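Local structure of uncharacterized protein MG296 homolog (Mycoplasma pneumoniae, 2I15) at the interface of chains A and B. The protein is of unknown function but folds into an all-helical structure, with copies packed together in the crystal. Sequence-based numbering; all coordinates share one arbitrary frame. Chains: chain A/B, Hypothetical protein MG296 homolog.

The interface of chains A and B. Residues chain A 68, 72-73, 75-76; chain B 7, 11, 15.
A:Ser72, on the side of helix 57-75 turned to chain B, sits among three side chains of that chain: B:Met7 from the segment leading into helix 9-23, and B:Leu11 and B:Lys15 from that helix, four residues apart and so on one face of it. The serine CB is touched by two carbon ends, the methyl CE of B:Met7 at 3.4 Å and, from another direction, methylene CD of B:Lys15. Its hydroxyl OG is turned toward chain B, where CE of B:Met7 also comes near; the still shorter approach of CD1 of B:Leu11 is probably an error of the model and carries no weight. B:Met7 gets there by an extended start, CG anti to the backbone N (chi1 -180°), followed by a bend about the last torsion (chi3 -82°) that turns CE in toward the serine. Its CB and CG meanwhile lie across the aliphatic part of A:Lys76, the two chains crossing at about a right angle with CD of the lysine 4.0 Å from CG of the methionine. Nearer the A:Lys76 backbone, the tip of B:Leu11 lies over A:Lys76 CB and A:Val75 CG2. The placement of its CD1 is doubtful, being modelled too close to the serine, so the 3.8 Å from CD1 to A:Val75 CG2 is only approximate. A:Lys76 NZ lies 3.8 Å from OE2 of A:Glu73 on its own chain, a long salt bridge to a poorly ordered glutamate. At the other end of the patch, B:Lys15 runs out straight to CD before bending (chi3 65°), and CD passes 3.5 Å from the carbonyl O of A:Phe68; it is the methylenes that make this contact. The 169 Å² hidden here contributes mainly carbon packing between the end of helix 57-75 with the residue after it and the N-terminal region of the neighbouring copy, and may help hold the deposited trimeric assembly together, though the structure alone does not show that this association is biological.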
ATOM      1  N   PHE A  68      15.612  12.744   1.573  1.00 29.38           N
ATOM      2  CA  PHE A  68      15.351  12.019   0.316  1.00 30.47           C
ATOM      3  C   PHE A  68      16.544  11.134   0.045  1.00 30.69           C
ATOM      4  O   PHE A  68      16.407   9.960  -0.305  1.00 30.27           O
ATOM      5  CB  PHE A  68      15.213  12.976  -0.872  1.00 44.22           C
ATOM      6  CG  PHE A  68      13.819  13.475  -1.109  1.00 46.36           C
ATOM      7  CD1 PHE A  68      13.615  14.674  -1.788  1.00 49.22           C
ATOM      8  CD2 PHE A  68      12.713  12.761  -0.659  1.00 47.08           C
ATOM      9  CE1 PHE A  68      12.327  15.154  -2.008  1.00 52.18           C
ATOM     10  CE2 PHE A  68      11.426  13.233  -0.874  1.00 50.96           C
ATOM     11  CZ  PHE A  68      11.232  14.435  -1.548  1.00 52.95           C
ATOM     12  N   SER A  72      16.265   7.163  -0.082  1.00 35.21           N
ATOM     13  CA  SER A  72      16.764   6.400  -1.210  1.00 36.96           C
ATOM     14  C   SER A  72      17.822   5.388  -0.796  1.00 37.41           C
ATOM     15  O   SER A  72      17.840   4.264  -1.291  1.00 38.69           O
ATOM     16  CB  SER A  72      17.335   7.356  -2.257  1.00 70.40           C
ATOM     17  OG  SER A  72      17.064   6.897  -3.573  1.00 74.30           O
ATOM     18  N   GLU A  73      18.697   5.785   0.115  1.00 38.44           N
ATOM     19  CA  GLU A  73      19.770   4.916   0.562  1.00 41.81           C
ATOM     20  C   GLU A  73      19.250   3.731   1.372  1.00 41.75           C
ATOM     21  O   GLU A  73      19.721   2.609   1.205  1.00 42.30           O
ATOM     22  CB  GLU A  73      20.781   5.727   1.389  1.00 79.36           C
ATOM     23  CG  GLU A  73      22.251   5.365   1.178  1.00 83.54           C
ATOM     24  CD  GLU A  73      22.777   4.349   2.187  1.00 87.96           C
ATOM     25  OE1 GLU A  73      22.421   4.466   3.382  1.00 89.01           O
ATOM     26  OE2 GLU A  73      23.560   3.448   1.793  1.00 90.20           O
ATOM     27  N   VAL A  75      16.249   2.283   1.221  1.00 36.13           N
ATOM     28  CA  VAL A  75      15.379   1.357   0.489  1.00 36.27           C
ATOM     29  C   VAL A  75      16.073   0.601  -0.631  1.00 39.67           C
ATOM     30  O   VAL A  75      15.593  -0.452  -1.040  1.00 38.50           O
ATOM     31  CB  VAL A  75      14.154   2.059  -0.130  1.00 17.39           C
ATOM     32  CG1 VAL A  75      13.328   2.725   0.960  1.00 14.47           C
ATOM     33  CG2 VAL A  75      14.598   3.069  -1.177  1.00 15.56           C
ATOM     34  N   LYS A  76      17.189   1.133  -1.128  1.00 44.75           N
ATOM     35  CA  LYS A  76      17.922   0.481  -2.215  1.00 49.81           C
ATOM     36  C   LYS A  76      18.638  -0.758  -1.715  1.00 52.35           C
ATOM     37  O   LYS A  76      19.862  -0.823  -1.751  1.00 51.12           O
ATOM     38  CB  LYS A  76      18.960   1.423  -2.829  1.00 74.66           C
ATOM     39  CG  LYS A  76      19.992   1.928  -1.840  1.00 76.09           C
ATOM     40  CD  LYS A  76      21.354   2.084  -2.485  1.00 76.73           C
ATOM     41  CE  LYS A  76      22.372   2.569  -1.463  1.00 76.31           C
ATOM     42  NZ  LYS A  76      23.262   3.621  -2.024  1.00 77.29           N
TER
ATOM     43  N   MET B   7      23.955   2.981  -6.545  1.00 45.00           N
ATOM     44  CA  MET B   7      22.480   3.013  -6.349  1.00 43.87           C
ATOM     45  C   MET B   7      21.754   2.773  -7.664  1.00 44.36           C
ATOM     46  O   MET B   7      22.145   3.308  -8.707  1.00 43.16           O
ATOM     47  CB  MET B   7      22.040   4.363  -5.782  1.00 44.71           C
ATOM     48  CG  MET B   7      20.537   4.455  -5.552  1.00 44.66           C
ATOM     49  SD  MET B   7      19.943   6.161  -5.386  1.00 45.19           S
ATOM     50  CE  MET B   7      20.326   6.472  -3.620  1.00 43.23           C
ATOM     51  N   LEU B  11      15.836   3.986  -8.995  1.00 32.61           N
ATOM     52  CA  LEU B  11      15.657   4.605  -7.690  1.00 29.99           C
ATOM     53  C   LEU B  11      16.079   6.045  -7.828  1.00 30.18           C
ATOM     54  O   LEU B  11      15.286   6.969  -7.616  1.00 29.94           O
ATOM     55  CB  LEU B  11      16.522   3.911  -6.635  1.00 31.89           C
ATOM     56  CG  LEU B  11      15.876   3.543  -5.292  1.00 31.08           C
ATOM     57  CD1 LEU B  11      16.811   3.921  -4.161  1.00 29.97           C
ATOM     58  CD2 LEU B  11      14.537   4.240  -5.116  1.00 29.30           C
ATOM     59  N   LYS B  15      13.988   9.561  -7.185  1.00 39.62           N
ATOM     60  CA  LYS B  15      14.379  10.494  -6.127  1.00 41.44           C
ATOM     61  C   LYS B  15      14.675  11.822  -6.787  1.00 42.25           C
ATOM     62  O   LYS B  15      14.313  12.897  -6.286  1.00 41.64           O
ATOM     63  CB  LYS B  15      15.642  10.009  -5.401  1.00 49.31           C
ATOM     64  CG  LYS B  15      16.127  10.970  -4.333  1.00 50.96           C
ATOM     65  CD  LYS B  15      17.349  10.444  -3.631  1.00 54.58           C
ATOM     66  CE  LYS B  15      18.548  10.331  -4.566  1.00 56.73           C
ATOM     67  NZ  LYS B  15      19.509  11.463  -4.393  1.00 57.80           N
TER